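Local coordinates for Exo-1,5-alpha-L-arabinofuranobiosidase (Gibberella zeae, PDB 2YDT), which probably cuts alpha-1,5-linked L-arabinofuranose chains from their ends, releasing arabinobiose, and here holds an iminosugar inhibitor in its pocket, at residues A[17-20]-A[26-29]; A[315-320]-A[337-342]; A[82-87]-A[122-127]; A[210-215]-A[322-327]. All blocks are in the same frame, centred on the assembly; numbering follows the deposited sequence.

Contact 1 (A[17-20]-A[26-29]); sequences FDPP and PQVL. With MN (manganese (II) ion), chain L; MN (manganese (II) ion), chain I.
Phe17 and Val28 meet at a slant, with methyl CG1 of Val28 set against the rim of the phenyl ring rather than over it. CG1 lies in the ring plane, 3.7 Å from Phe17 CD2 and nearly as close to CE2, so the valine meets one side of the ring edge-on. The ring reaches it because CG of Phe17 stands opposite the backbone nitrogen (chi1 180°). Over one face of the same ring, offset toward the rim, passes the backbone nitrogen of Pro19, and Trp45 meets the ring with its plane tilted by about 25°. Pro19 and Gln27 are set at about a right angle: CB and CG of Pro19 abut the start of the glutamine chain, with Pro19 CG 3.8 Å from Gln27 CB. Pro19 CB also looks toward Val28 CG1, at 4.2 Å, which links the two pairs into one apolar patch. The glutamine amide plays another part, its NE2 being hydrogen-bonded to the carbonyl oxygen of Tyr23. Asp18 takes no part in this patch; its carboxylate binds two metals, one per oxygen. OD1 binds one manganese at 2.1 Å, with five waters completing six ligands; OD2 binds the other at 2.2 Å. One of the five waters donates to Asp18 OD2 and another to Pro19 O, tying the metal shell back to the loop. The loop thus leaves strand 11-17, which completes the last four-stranded sheet, and enters strand 28-35 of the first, the closure characteristic of a beta-propeller, here six-bladed.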
loop_
_atom_site.group_PDB
_atom_site.type_symbol
_atom_site.label_atom_id
_atom_site.label_comp_id
_atom_site.label_asym_id
_atom_site.label_seq_id
_atom_site.Cartn_x
_atom_site.Cartn_y
_atom_site.Cartn_z
ATOM N N PHE A 17 9.540 -4.368 15.028
ATOM C CA PHE A 17 9.698 -3.178 15.873
ATOM C C PHE A 17 8.586 -3.086 16.907
ATOM O O PHE A 17 7.419 -3.221 16.581
ATOM C CB PHE A 17 9.655 -1.913 15.010
ATOM C CG PHE A 17 9.797 -0.628 15.774
ATOM C CD1 PHE A 17 10.970 -0.321 16.477
ATOM C CD2 PHE A 17 8.794 0.314 15.732
ATOM C CE1 PHE A 17 11.098 0.895 17.155
ATOM C CE2 PHE A 17 8.949 1.541 16.405
ATOM C CZ PHE A 17 10.075 1.799 17.106
ATOM N N ASP A 18 8.980 -2.838 18.156
ATOM C CA ASP A 18 8.088 -2.577 19.252
ATOM C C ASP A 18 8.364 -1.147 19.712
ATOM O O ASP A 18 9.474 -0.853 20.202
ATOM C CB ASP A 18 8.390 -3.557 20.383
ATOM C CG ASP A 18 7.450 -3.426 21.551
ATOM O OD1 ASP A 18 6.358 -2.841 21.443
ATOM O OD2 ASP A 18 7.807 -3.985 22.625
ATOM N N PRO A 19 7.369 -0.238 19.566
ATOM C CA PRO A 19 7.625 1.161 19.839
ATOM C C PRO A 19 7.898 1.464 21.318
ATOM O O PRO A 19 7.384 0.767 22.196
ATOM C CB PRO A 19 6.327 1.856 19.399
ATOM C CG PRO A 19 5.253 0.787 19.492
ATOM C CD PRO A 19 5.955 -0.515 19.228
ATOM N N PRO A 20 8.674 2.509 21.585
ATOM C CA PRO A 20 8.732 3.039 22.950
ATOM C C PRO A 20 7.308 3.333 23.449
ATOM O O PRO A 20 6.433 3.769 22.679
ATOM C CB PRO A 20 9.545 4.315 22.790
ATOM C CG PRO A 20 10.360 4.098 21.603
ATOM C CD PRO A 20 9.460 3.327 20.665
ATOM N N PRO A 26 -1.515 5.864 17.202
ATOM C CA PRO A 26 -1.384 4.397 17.365
ATOM C C PRO A 26 0.041 3.861 17.485
ATOM O O PRO A 26 0.223 2.642 17.535
ATOM C CB PRO A 26 -2.033 3.872 16.088
ATOM C CG PRO A 26 -1.609 4.872 15.065
ATOM C CD PRO A 26 -1.709 6.205 15.775
ATOM N N GLN A 27 1.037 4.751 17.490
ATOM C CA GLN A 27 2.448 4.449 17.757
ATOM C C GLN A 27 3.177 3.992 16.503
ATOM O O GLN A 27 4.186 4.572 16.121
ATOM C CB GLN A 27 2.656 3.514 18.963
ATOM C CG GLN A 27 1.979 4.007 20.241
ATOM C CD GLN A 27 2.332 3.165 21.436
ATOM O OE1 GLN A 27 2.143 1.962 21.397
ATOM N NE2 GLN A 27 2.877 3.783 22.508
ATOM N N VAL A 28 2.665 2.945 15.880
ATOM C CA VAL A 28 3.085 2.503 14.560
ATOM C C VAL A 28 1.809 2.168 13.791
ATOM O O VAL A 28 0.765 1.894 14.405
ATOM C CB VAL A 28 4.026 1.314 14.615
ATOM C CG1 VAL A 28 5.338 1.712 15.332
ATOM C CG2 VAL A 28 3.341 0.048 15.279
ATOM N N LEU A 29 1.890 2.192 12.455
ATOM C CA LEU A 29 0.761 1.852 11.589
ATOM C C LEU A 29 1.349 1.750 10.178
ATOM O O LEU A 29 2.411 2.318 9.890
ATOM C CB LEU A 29 -0.312 2.964 11.643
ATOM C CG LEU A 29 -1.702 2.599 11.130
ATOM C CD1 LEU A 29 -2.419 1.613 12.113
ATOM C CD2 LEU A 29 -2.556 3.845 10.848
HETATM MN MN MN L . 9.443 -5.082 23.649
HETATM MN MN MN I . 4.724 -2.718 22.810
HETATM O O HOH W 1 5.956 -3.553 24.531
HETATM O O HOH W 2 5.347 -0.618 23.247
HETATM O O HOH W 3 3.071 -2.494 24.288
HETATM O O HOH W 4 4.210 -4.839 22.473
HETATM O O HOH W 5 3.221 -1.996 21.357
#

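Contact 2 (A[315-320]-A[337-342]); sequences WDVPQP and LMIMGA. With MN (manganese (II) ion), chain M.
Ile339 carries the largest buried area of this contact, and both of its branches are used. Its CD1 methyl meets Val317 tip to tip: CD1 lies 3.8 Å from Val317 CG2 and just as near CB and CG1, nestled against the whole isopropyl group. The other branch, CG2, packs beside the aliphatic part of Gln319, 3.8 Å from Gln319 CG, the two side chains sliding past each other in opposite directions. Gln319 begins with CG opposite its backbone nitrogen (chi1 -177°) and then bends at chi2 (72°), which brings its amide over the Ile339-Gly341 backbone. There CD is 3.6 Å from Ile339 O, and NE2 comes to 3.9 Å from Gly341 N, where the glycine presents no side chain. The loop 315-320 leaves the outer strand 313-315 of one propeller blade and crosses to the next, whose innermost strand is 326-330; on the way it lies over one face of that next sheet, against the strand next to it, 336-341. Both ends of the buried amide are satisfied from the neighbouring strand 354-360: OE1 is hydrogen-bonded to Ser357 OG and NE2 to Ser355 OG, so the rotation of the group is fixed. Arg325 touches Val317, Gln319 and Ile339 alike. Farther back along the loop, Asp316 turns its carboxylate to a manganese ion, bound by OD1 at 2.2 Å, with Glu299 as a second protein ligand.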
loop_
_atom_site.group_PDB
_atom_site.type_symbol
_atom_site.label_atom_id
_atom_site.label_comp_id
_atom_site.label_asym_id
_atom_site.label_seq_id
_atom_site.Cartn_x
_atom_site.Cartn_y
_atom_site.Cartn_z
ATOM N N TRP A 315 -8.230 -18.295 2.738
ATOM C CA TRP A 315 -7.318 -19.174 3.489
ATOM C C TRP A 315 -6.783 -18.518 4.757
ATOM O O TRP A 315 -6.347 -17.356 4.730
ATOM C CB TRP A 315 -6.106 -19.633 2.651
ATOM C CG TRP A 315 -6.422 -19.981 1.217
ATOM C CD1 TRP A 315 -6.349 -19.148 0.151
ATOM C CD2 TRP A 315 -6.893 -21.234 0.705
ATOM N NE1 TRP A 315 -6.726 -19.788 -1.002
ATOM C CE2 TRP A 315 -7.059 -21.078 -0.687
ATOM C CE3 TRP A 315 -7.152 -22.480 1.281
ATOM C CZ2 TRP A 315 -7.501 -22.117 -1.514
ATOM C CZ3 TRP A 315 -7.582 -23.508 0.462
ATOM C CH2 TRP A 315 -7.754 -23.322 -0.913
ATOM N N ASP A 316 -6.762 -19.268 5.864
ATOM C CA ASP A 316 -6.176 -18.782 7.103
ATOM C C ASP A 316 -4.680 -18.715 7.003
ATOM O O ASP A 316 -4.039 -19.528 6.316
ATOM C CB ASP A 316 -6.536 -19.719 8.282
ATOM C CG ASP A 316 -7.962 -19.669 8.643
ATOM O OD1 ASP A 316 -8.533 -18.564 8.746
ATOM O OD2 ASP A 316 -8.556 -20.750 8.846
ATOM N N VAL A 317 -4.110 -17.724 7.705
ATOM C CA VAL A 317 -2.672 -17.578 7.826
ATOM C C VAL A 317 -2.354 -17.175 9.269
ATOM O O VAL A 317 -3.257 -16.737 9.977
ATOM C CB VAL A 317 -2.120 -16.479 6.846
ATOM C CG1 VAL A 317 -2.282 -16.907 5.354
ATOM C CG2 VAL A 317 -2.772 -15.133 7.140
ATOM N N PRO A 318 -1.093 -17.303 9.695
ATOM C CA PRO A 318 -0.816 -17.002 11.098
ATOM C C PRO A 318 -0.633 -15.539 11.476
ATOM O O PRO A 318 -0.551 -15.215 12.661
ATOM C CB PRO A 318 0.476 -17.744 11.378
ATOM C CG PRO A 318 1.080 -18.015 10.080
ATOM C CD PRO A 318 0.031 -17.994 9.045
ATOM N N GLN A 319 -0.527 -14.676 10.470
ATOM C CA GLN A 319 -0.298 -13.258 10.723
ATOM C C GLN A 319 -1.623 -12.597 11.092
ATOM O O GLN A 319 -2.651 -12.828 10.462
ATOM C CB GLN A 319 0.304 -12.623 9.468
ATOM C CG GLN A 319 0.650 -11.139 9.642
ATOM C CD GLN A 319 1.856 -10.909 10.516
ATOM O OE1 GLN A 319 2.677 -11.819 10.807
ATOM N NE2 GLN A 319 1.993 -9.664 10.955
ATOM N N PRO A 320 -1.638 -11.765 12.174
ATOM C CA PRO A 320 -2.881 -11.165 12.595
ATOM C C PRO A 320 -3.467 -10.095 11.658
ATOM O O PRO A 320 -2.778 -9.573 10.777
ATOM C CB PRO A 320 -2.514 -10.551 13.950
ATOM C CG PRO A 320 -1.102 -10.296 13.883
ATOM C CD PRO A 320 -0.526 -11.421 13.064
ATOM N N LEU A 337 5.323 -16.209 0.505
ATOM C CA LEU A 337 4.552 -14.980 0.625
ATOM C C LEU A 337 4.818 -14.358 2.000
ATOM O O LEU A 337 4.567 -14.990 3.023
ATOM C CB LEU A 337 3.067 -15.270 0.465
ATOM C CG LEU A 337 2.095 -14.081 0.635
ATOM C CD1 LEU A 337 2.097 -13.157 -0.622
ATOM C CD2 LEU A 337 0.682 -14.572 0.919
ATOM N N MET A 338 5.281 -13.099 2.008
ATOM C CA MET A 338 5.396 -12.353 3.283
ATOM C C MET A 338 4.129 -11.547 3.502
ATOM O O MET A 338 3.589 -10.941 2.549
ATOM C CB MET A 338 6.621 -11.423 3.260
ATOM C CG MET A 338 6.668 -10.461 4.427
ATOM S SD MET A 338 8.208 -9.450 4.410
ATOM C CE MET A 338 9.153 -10.578 5.260
ATOM N N ILE A 339 3.646 -11.550 4.748
ATOM C CA ILE A 339 2.485 -10.817 5.182
ATOM C C ILE A 339 2.955 -9.943 6.351
ATOM O O ILE A 339 3.501 -10.459 7.344
ATOM C CB ILE A 339 1.331 -11.752 5.655
ATOM C CG1 ILE A 339 1.131 -12.873 4.626
ATOM C CG2 ILE A 339 0.062 -10.933 5.927
ATOM C CD1 ILE A 339 0.185 -13.982 5.081
ATOM N N MET A 340 2.822 -8.603 6.217
ATOM C CA MET A 340 3.460 -7.645 7.131
ATOM C C MET A 340 2.410 -6.666 7.610
ATOM O O MET A 340 1.598 -6.166 6.830
ATOM C CB MET A 340 4.560 -6.860 6.409
ATOM C CG MET A 340 5.421 -5.961 7.306
ATOM S SD MET A 340 6.397 -4.857 6.249
ATOM C CE MET A 340 7.406 -4.047 7.475
ATOM N N GLY A 341 2.402 -6.388 8.915
ATOM C CA GLY A 341 1.466 -5.444 9.487
ATOM C C GLY A 341 2.022 -4.623 10.609
ATOM O O GLY A 341 3.077 -4.967 11.196
ATOM N N ALA A 342 1.330 -3.505 10.869
ATOM C CA ALA A 342 1.709 -2.619 11.968
ATOM C C ALA A 342 0.515 -2.281 12.838
ATOM O O ALA A 342 0.420 -1.196 13.404
ATOM C CB ALA A 342 2.476 -1.373 11.472
HETATM MN MN MN M . -10.555 -17.996 9.299
HETATM O O HOH W 6 -11.366 -18.657 7.944
#

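Contact 3 (A[82-87]-A[122-127]); sequences WGLRYQ and EVYASR. With AHR (alpha-L-arabinofuranose), chain C.
One face of the Tyr124 ring is covered by Leu84, whose CD1 methyl stands 4.0 Å above the plane of that ring, offset toward the rim on the CE1 side. The two side chains meet at a slant. Leu84 is stretched beyond CB, CD1 lying opposite CA (chi2 -178°), which carries this methyl across to the tyrosine; the second methyl, CD2, lies between Tyr124 CE1 and the aliphatic stem of Glu122, 4.3 Å from CG of that glutamate. The other flat group, Tyr86, belongs to the sugar: C5 of arabinofuranose sits 3.8 Å above the plane of the Tyr86 ring, over its centre, a CH-pi arrangement. Beside it, Gln87 gives NE2 to arabinofuranose O5 in a hydrogen bond of 3.0 Å with an angle of 159° at the hydrogen. Its amide oxygen OE1 accepts from the backbone of Glu156, which fixes which end of the amide faces the sugar, and the pocket is joined by Glu46 and Trp155. The chain turns a corner at Tyr86. Arg85 and Tyr86 both face Ser110 of strand 105-111, a classic beta bulge. The contact itself is bonded by no polar group; Tyr124 has its polar partner in Thr78, and Glu122 OE1 its own in His138. The direct contact is apolar, with strand 105-111 joining 82-87 and 122-127 by backbone bonds, whereas the sugar a few residues on is read by a ring face and a directed N-H.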
loop_
_atom_site.group_PDB
_atom_site.type_symbol
_atom_site.label_atom_id
_atom_site.label_comp_id
_atom_site.label_asym_id
_atom_site.label_seq_id
_atom_site.Cartn_x
_atom_site.Cartn_y
_atom_site.Cartn_z
ATOM N N TRP A 82 8.197 19.846 8.281
ATOM C CA TRP A 82 6.955 19.270 8.757
ATOM C C TRP A 82 7.145 17.849 9.324
ATOM O O TRP A 82 6.564 17.506 10.361
ATOM C CB TRP A 82 5.943 19.173 7.582
ATOM C CG TRP A 82 5.313 20.445 7.126
ATOM C CD1 TRP A 82 5.335 21.659 7.748
ATOM C CD2 TRP A 82 4.464 20.578 6.005
ATOM N NE1 TRP A 82 4.576 22.569 7.042
ATOM C CE2 TRP A 82 4.024 21.934 5.960
ATOM C CE3 TRP A 82 4.046 19.704 4.995
ATOM C CZ2 TRP A 82 3.175 22.397 4.955
ATOM C CZ3 TRP A 82 3.197 20.172 4.020
ATOM C CH2 TRP A 82 2.768 21.497 3.999
ATOM N N GLY A 83 7.861 17.012 8.591
ATOM C CA GLY A 83 7.944 15.567 8.885
ATOM C C GLY A 83 7.374 14.727 7.746
ATOM O O GLY A 83 6.628 15.210 6.912
ATOM N N LEU A 84 7.802 13.478 7.695
ATOM C CA LEU A 84 7.247 12.444 6.771
ATOM C C LEU A 84 6.363 11.581 7.683
ATOM O O LEU A 84 6.849 10.828 8.519
ATOM C CB LEU A 84 8.357 11.639 6.090
ATOM C CG LEU A 84 9.120 12.408 5.010
ATOM C CD1 LEU A 84 10.181 11.526 4.353
ATOM C CD2 LEU A 84 8.158 12.952 3.936
ATOM N N ARG A 85 5.045 11.756 7.531
ATOM C CA ARG A 85 4.092 11.391 8.577
ATOM C C ARG A 85 3.220 10.182 8.238
ATOM O O ARG A 85 3.099 9.266 9.047
ATOM C CB ARG A 85 3.233 12.603 8.928
ATOM C CG ARG A 85 2.367 12.393 10.210
ATOM C CD ARG A 85 1.644 13.672 10.607
ATOM N NE ARG A 85 2.603 14.781 10.759
ATOM C CZ ARG A 85 3.389 14.988 11.821
ATOM N NH1 ARG A 85 3.294 14.252 12.912
ATOM N NH2 ARG A 85 4.264 15.985 11.812
ATOM N N TYR A 86 2.572 10.203 7.062
ATOM C CA TYR A 86 1.578 9.184 6.732
ATOM C C TYR A 86 1.947 8.409 5.458
ATOM O O TYR A 86 2.507 8.970 4.528
ATOM C CB TYR A 86 0.178 9.791 6.497
ATOM C CG TYR A 86 -0.622 10.219 7.715
ATOM C CD1 TYR A 86 -0.251 9.875 9.028
ATOM C CD2 TYR A 86 -1.799 10.932 7.530
ATOM C CE1 TYR A 86 -1.049 10.232 10.125
ATOM C CE2 TYR A 86 -2.593 11.294 8.617
ATOM C CZ TYR A 86 -2.193 10.954 9.908
ATOM O OH TYR A 86 -3.010 11.293 10.977
ATOM N N GLN A 87 1.568 7.142 5.437
ATOM C CA GLN A 87 1.405 6.369 4.196
ATOM C C GLN A 87 2.653 6.199 3.340
ATOM O O GLN A 87 2.610 6.403 2.132
ATOM C CB GLN A 87 0.232 6.962 3.397
ATOM C CG GLN A 87 -1.089 6.931 4.200
ATOM C CD GLN A 87 -1.896 8.212 4.195
ATOM O OE1 GLN A 87 -1.728 9.075 3.326
ATOM N NE2 GLN A 87 -2.800 8.343 5.162
ATOM N N GLU A 122 5.239 13.172 -1.505
ATOM C CA GLU A 122 6.643 13.381 -1.876
ATOM C C GLU A 122 7.212 12.118 -2.442
ATOM O O GLU A 122 6.729 11.024 -2.148
ATOM C CB GLU A 122 7.490 13.693 -0.620
ATOM C CG GLU A 122 6.966 14.812 0.291
ATOM C CD GLU A 122 7.219 16.174 -0.293
ATOM O OE1 GLU A 122 6.873 16.363 -1.473
ATOM O OE2 GLU A 122 7.741 17.062 0.426
ATOM N N VAL A 123 8.254 12.246 -3.259
ATOM C CA VAL A 123 9.129 11.114 -3.594
ATOM C C VAL A 123 10.549 11.405 -3.122
ATOM O O VAL A 123 11.096 12.451 -3.460
ATOM C CB VAL A 123 9.127 10.748 -5.109
ATOM C CG1 VAL A 123 10.131 9.650 -5.467
ATOM C CG2 VAL A 123 7.727 10.345 -5.527
ATOM N N TYR A 124 11.118 10.458 -2.381
ATOM C CA TYR A 124 12.531 10.423 -1.960
ATOM C C TYR A 124 13.172 9.200 -2.617
ATOM O O TYR A 124 12.501 8.199 -2.932
ATOM C CB TYR A 124 12.652 10.323 -0.409
ATOM C CG TYR A 124 12.460 11.650 0.271
ATOM C CD1 TYR A 124 11.204 12.220 0.373
ATOM C CD2 TYR A 124 13.552 12.387 0.748
ATOM C CE1 TYR A 124 11.032 13.500 0.954
ATOM C CE2 TYR A 124 13.398 13.610 1.311
ATOM C CZ TYR A 124 12.162 14.189 1.425
ATOM O OH TYR A 124 12.037 15.460 1.975
ATOM N N ALA A 125 14.484 9.261 -2.828
ATOM C CA ALA A 125 15.205 8.189 -3.507
ATOM C C ALA A 125 16.494 7.850 -2.808
ATOM O O ALA A 125 17.110 8.720 -2.201
ATOM C CB ALA A 125 15.521 8.573 -4.952
ATOM N N SER A 126 16.845 6.566 -2.839
ATOM C CA SER A 126 18.123 6.059 -2.325
ATOM C C SER A 126 18.902 5.429 -3.473
ATOM O O SER A 126 18.400 4.534 -4.162
ATOM C CB SER A 126 17.938 5.024 -1.193
ATOM O OG SER A 126 19.224 4.469 -0.858
ATOM N N ARG A 127 20.148 5.889 -3.640
ATOM C CA ARG A 127 21.049 5.390 -4.683
ATOM C C ARG A 127 22.014 4.335 -4.127
ATOM O O ARG A 127 22.896 3.859 -4.852
ATOM C CB ARG A 127 21.858 6.557 -5.269
ATOM C CG ARG A 127 21.022 7.614 -5.965
ATOM C CD ARG A 127 21.877 8.784 -6.412
ATOM N NE ARG A 127 21.192 9.810 -7.204
ATOM C CZ ARG A 127 20.990 9.746 -8.520
ATOM N NH1 ARG A 127 21.408 8.716 -9.222
ATOM N NH2 ARG A 127 20.403 10.740 -9.143
HETATM O O5 AHR C . -2.460 6.435 7.488
HETATM C C5 AHR C . -3.023 7.120 8.620
HETATM C C4 AHR C . -4.514 7.302 8.478
HETATM O O4 AHR C . -4.863 8.122 7.381
HETATM C C3 AHR C . -5.144 8.061 9.661
HETATM O O3 AHR C . -5.381 7.226 10.823
HETATM C C2 AHR C . -6.460 8.501 9.068
HETATM O O2 AHR C . -7.021 9.696 9.632
HETATM C C1 AHR C . -6.125 8.692 7.613
#

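Contact 4 (A[210-215]-A[322-327]); sequences PGMPTV and AYTRSL. With EDG (1,4-dideoxy-1,4-imino-L-arabinitol), chain B.
Met212 runs from strand 210-215 past the bound iminosugar to Tyr323. Its CB points toward the 322-327 segment, and CG already lies against the ligand, 3.5 Å from its hydroxyl oxygen O2'. The sulfur comes next: SD stands 3.6 Å from C1' of the iminosugar and 5.1 Å from the centre of the Tyr323 ring, 52° off the ring normal, a Met-aromatic contact of oblique geometry. Here the chain bends (chi3 74°) and swings the terminal methyl to the phenol end, where CE is 3.4 Å from Tyr323 OH and 3.7 Å from CZ of that ring. The same methyl reaches Thr324 CB at 4.1 Å. Strand 209-217 is the innermost of its four-stranded blade, and segment 322-327 leads into 326-330, the innermost of another; the methionine joins these two non-adjacent blades near the centre of the six-bladed propeller, where the active-site pocket of such enzymes lies. Tyr323 comes from the loop before strand 326-330 with its ring carried opposite the backbone nitrogen (chi1 -178°), and its OH comes to 3.3 Å from the ring nitrogen N4' of the iminosugar. On the strand side Gly211, with no side chain to intervene, brings its backbone close to O2'. Glu156 OE1 and Gln181 OE1 are hydrogen-bonded to the same ligand, while Thr324 OG1 is hydrogen-bonded to Arg32 NH2.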
loop_
_atom_site.group_PDB
_atom_site.type_symbol
_atom_site.label_atom_id
_atom_site.label_comp_id
_atom_site.label_asym_id
_atom_site.label_seq_id
_atom_site.Cartn_x
_atom_site.Cartn_y
_atom_site.Cartn_z
ATOM N N PRO A 210 -14.189 5.815 -2.478
ATOM C CA PRO A 210 -13.186 4.846 -2.923
ATOM C C PRO A 210 -11.818 5.326 -2.466
ATOM O O PRO A 210 -11.563 6.527 -2.516
ATOM C CB PRO A 210 -13.306 4.873 -4.457
ATOM C CG PRO A 210 -13.793 6.278 -4.739
ATOM C CD PRO A 210 -14.752 6.586 -3.605
ATOM N N GLY A 211 -11.001 4.401 -1.995
ATOM C CA GLY A 211 -9.716 4.746 -1.383
ATOM C C GLY A 211 -8.723 3.594 -1.389
ATOM O O GLY A 211 -9.064 2.411 -1.564
ATOM N N MET A 212 -7.465 3.957 -1.179
ATOM C CA MET A 212 -6.374 3.003 -0.835
ATOM C C MET A 212 -6.006 2.069 -2.035
ATOM O O MET A 212 -6.183 0.830 -1.994
ATOM C CB MET A 212 -6.726 2.212 0.434
ATOM C CG MET A 212 -7.238 3.124 1.537
ATOM S SD MET A 212 -7.244 2.427 3.182
ATOM C CE MET A 212 -5.460 2.477 3.538
ATOM N N PRO A 213 -5.488 2.659 -3.126
ATOM C CA PRO A 213 -5.271 1.890 -4.370
ATOM C C PRO A 213 -3.976 1.063 -4.337
ATOM O O PRO A 213 -2.920 1.588 -3.945
ATOM C CB PRO A 213 -5.195 2.961 -5.446
ATOM C CG PRO A 213 -4.532 4.109 -4.703
ATOM C CD PRO A 213 -5.150 4.082 -3.296
ATOM N N THR A 214 -4.052 -0.203 -4.763
ATOM C CA THR A 214 -2.856 -0.988 -5.055
ATOM C C THR A 214 -3.103 -1.745 -6.355
ATOM O O THR A 214 -4.250 -1.891 -6.783
ATOM C CB THR A 214 -2.428 -1.940 -3.931
ATOM O OG1 THR A 214 -3.426 -2.958 -3.732
ATOM C CG2 THR A 214 -2.211 -1.159 -2.605
ATOM N N VAL A 215 -2.009 -2.149 -7.006
ATOM C CA VAL A 215 -2.069 -2.664 -8.373
ATOM C C VAL A 215 -1.099 -3.812 -8.557
ATOM O O VAL A 215 -0.001 -3.825 -7.997
ATOM C CB VAL A 215 -1.752 -1.525 -9.410
ATOM C CG1 VAL A 215 -2.126 -1.946 -10.854
ATOM C CG2 VAL A 215 -2.455 -0.199 -8.995
ATOM N N ALA A 322 -4.522 -6.546 10.475
ATOM C CA ALA A 322 -3.947 -5.216 10.637
ATOM C C ALA A 322 -4.484 -4.272 9.560
ATOM O O ALA A 322 -4.772 -4.684 8.426
ATOM C CB ALA A 322 -2.419 -5.261 10.598
ATOM N N TYR A 323 -4.564 -2.991 9.903
ATOM C CA TYR A 323 -4.863 -1.948 8.934
ATOM C C TYR A 323 -3.827 -1.918 7.839
ATOM O O TYR A 323 -2.607 -1.928 8.102
ATOM C CB TYR A 323 -4.913 -0.598 9.644
ATOM C CG TYR A 323 -5.272 0.579 8.764
ATOM C CD1 TYR A 323 -6.565 0.739 8.257
ATOM C CD2 TYR A 323 -4.327 1.580 8.480
ATOM C CE1 TYR A 323 -6.903 1.840 7.463
ATOM C CE2 TYR A 323 -4.663 2.678 7.690
ATOM C CZ TYR A 323 -5.959 2.811 7.200
ATOM O OH TYR A 323 -6.299 3.901 6.469
ATOM N N THR A 324 -4.326 -1.940 6.602
ATOM C CA THR A 324 -3.493 -1.969 5.387
ATOM C C THR A 324 -2.330 -2.981 5.489
ATOM O O THR A 324 -1.201 -2.758 5.054
ATOM C CB THR A 324 -3.058 -0.533 4.906
ATOM O OG1 THR A 324 -2.580 -0.609 3.557
ATOM C CG2 THR A 324 -1.962 0.099 5.812
ATOM N N ARG A 325 -2.644 -4.165 6.005
ATOM C CA ARG A 325 -1.699 -5.265 6.035
ATOM C C ARG A 325 -1.204 -5.507 4.617
ATOM O O ARG A 325 -2.029 -5.546 3.681
ATOM C CB ARG A 325 -2.369 -6.497 6.675
ATOM C CG ARG A 325 -1.395 -7.578 7.114
ATOM C CD ARG A 325 -2.117 -8.814 7.693
ATOM N NE ARG A 325 -2.965 -9.433 6.680
ATOM C CZ ARG A 325 -3.580 -10.593 6.829
ATOM N NH1 ARG A 325 -3.406 -11.291 7.942
ATOM N NH2 ARG A 325 -4.397 -11.044 5.874
ATOM N N SER A 326 0.110 -5.643 4.452
ATOM C CA SER A 326 0.719 -5.683 3.133
ATOM C C SER A 326 1.309 -7.027 2.815
ATOM O O SER A 326 1.453 -7.903 3.701
ATOM C CB SER A 326 1.778 -4.587 2.985
ATOM O OG SER A 326 2.717 -4.621 4.006
ATOM N N LEU A 327 1.635 -7.206 1.537
ATOM C CA LEU A 327 2.106 -8.493 1.007
ATOM C C LEU A 327 3.317 -8.329 0.119
ATOM O O LEU A 327 3.526 -7.281 -0.519
ATOM C CB LEU A 327 0.987 -9.132 0.175
ATOM C CG LEU A 327 -0.369 -9.381 0.805
ATOM C CD1 LEU A 327 -1.461 -9.791 -0.284
ATOM C CD2 LEU A 327 -0.280 -10.450 1.899
HETATM O "O2'" EDG B . -8.601 6.338 1.399
HETATM C "C2'" EDG B . -9.140 6.728 2.694
HETATM C "C1'" EDG B . -8.924 5.609 3.693
HETATM N "N4'" EDG B . -7.956 6.138 4.663
HETATM C "C3'" EDG B . -8.464 7.975 3.280
HETATM O "O3'" EDG B . -9.287 9.162 3.251
HETATM C "C4'" EDG B . -8.163 7.580 4.738
HETATM C "C5'" EDG B . -7.017 8.309 5.386
HETATM O "O5'" EDG B . -7.068 8.020 6.776
#

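In the fold
Contact 1 comes first along the chain and contact 3 second; contacts 4 and 2 follow interleaved, since 315-320 falls within the span of contact 4 and 322-327 within that of contact 2. Contacts 1, 2 and 4 cluster where the propeller closes: strands 11-17, 336-341 and 326-330 share one sheet, and Met340 O probably accepts a hydrogen bond from Ser326 N. Their centres are 14 to 19 Å apart, yet Leu29 packs on both Ala342 and Tyr323. Contact 3, in the second blade, touches none of them (centres about 18 Å from contacts 1 and 4, 26 Å from contact 2). Contacts 3 and 4 line the two halves of one linked inhibitor, arabinofuranose and iminosugar respectively.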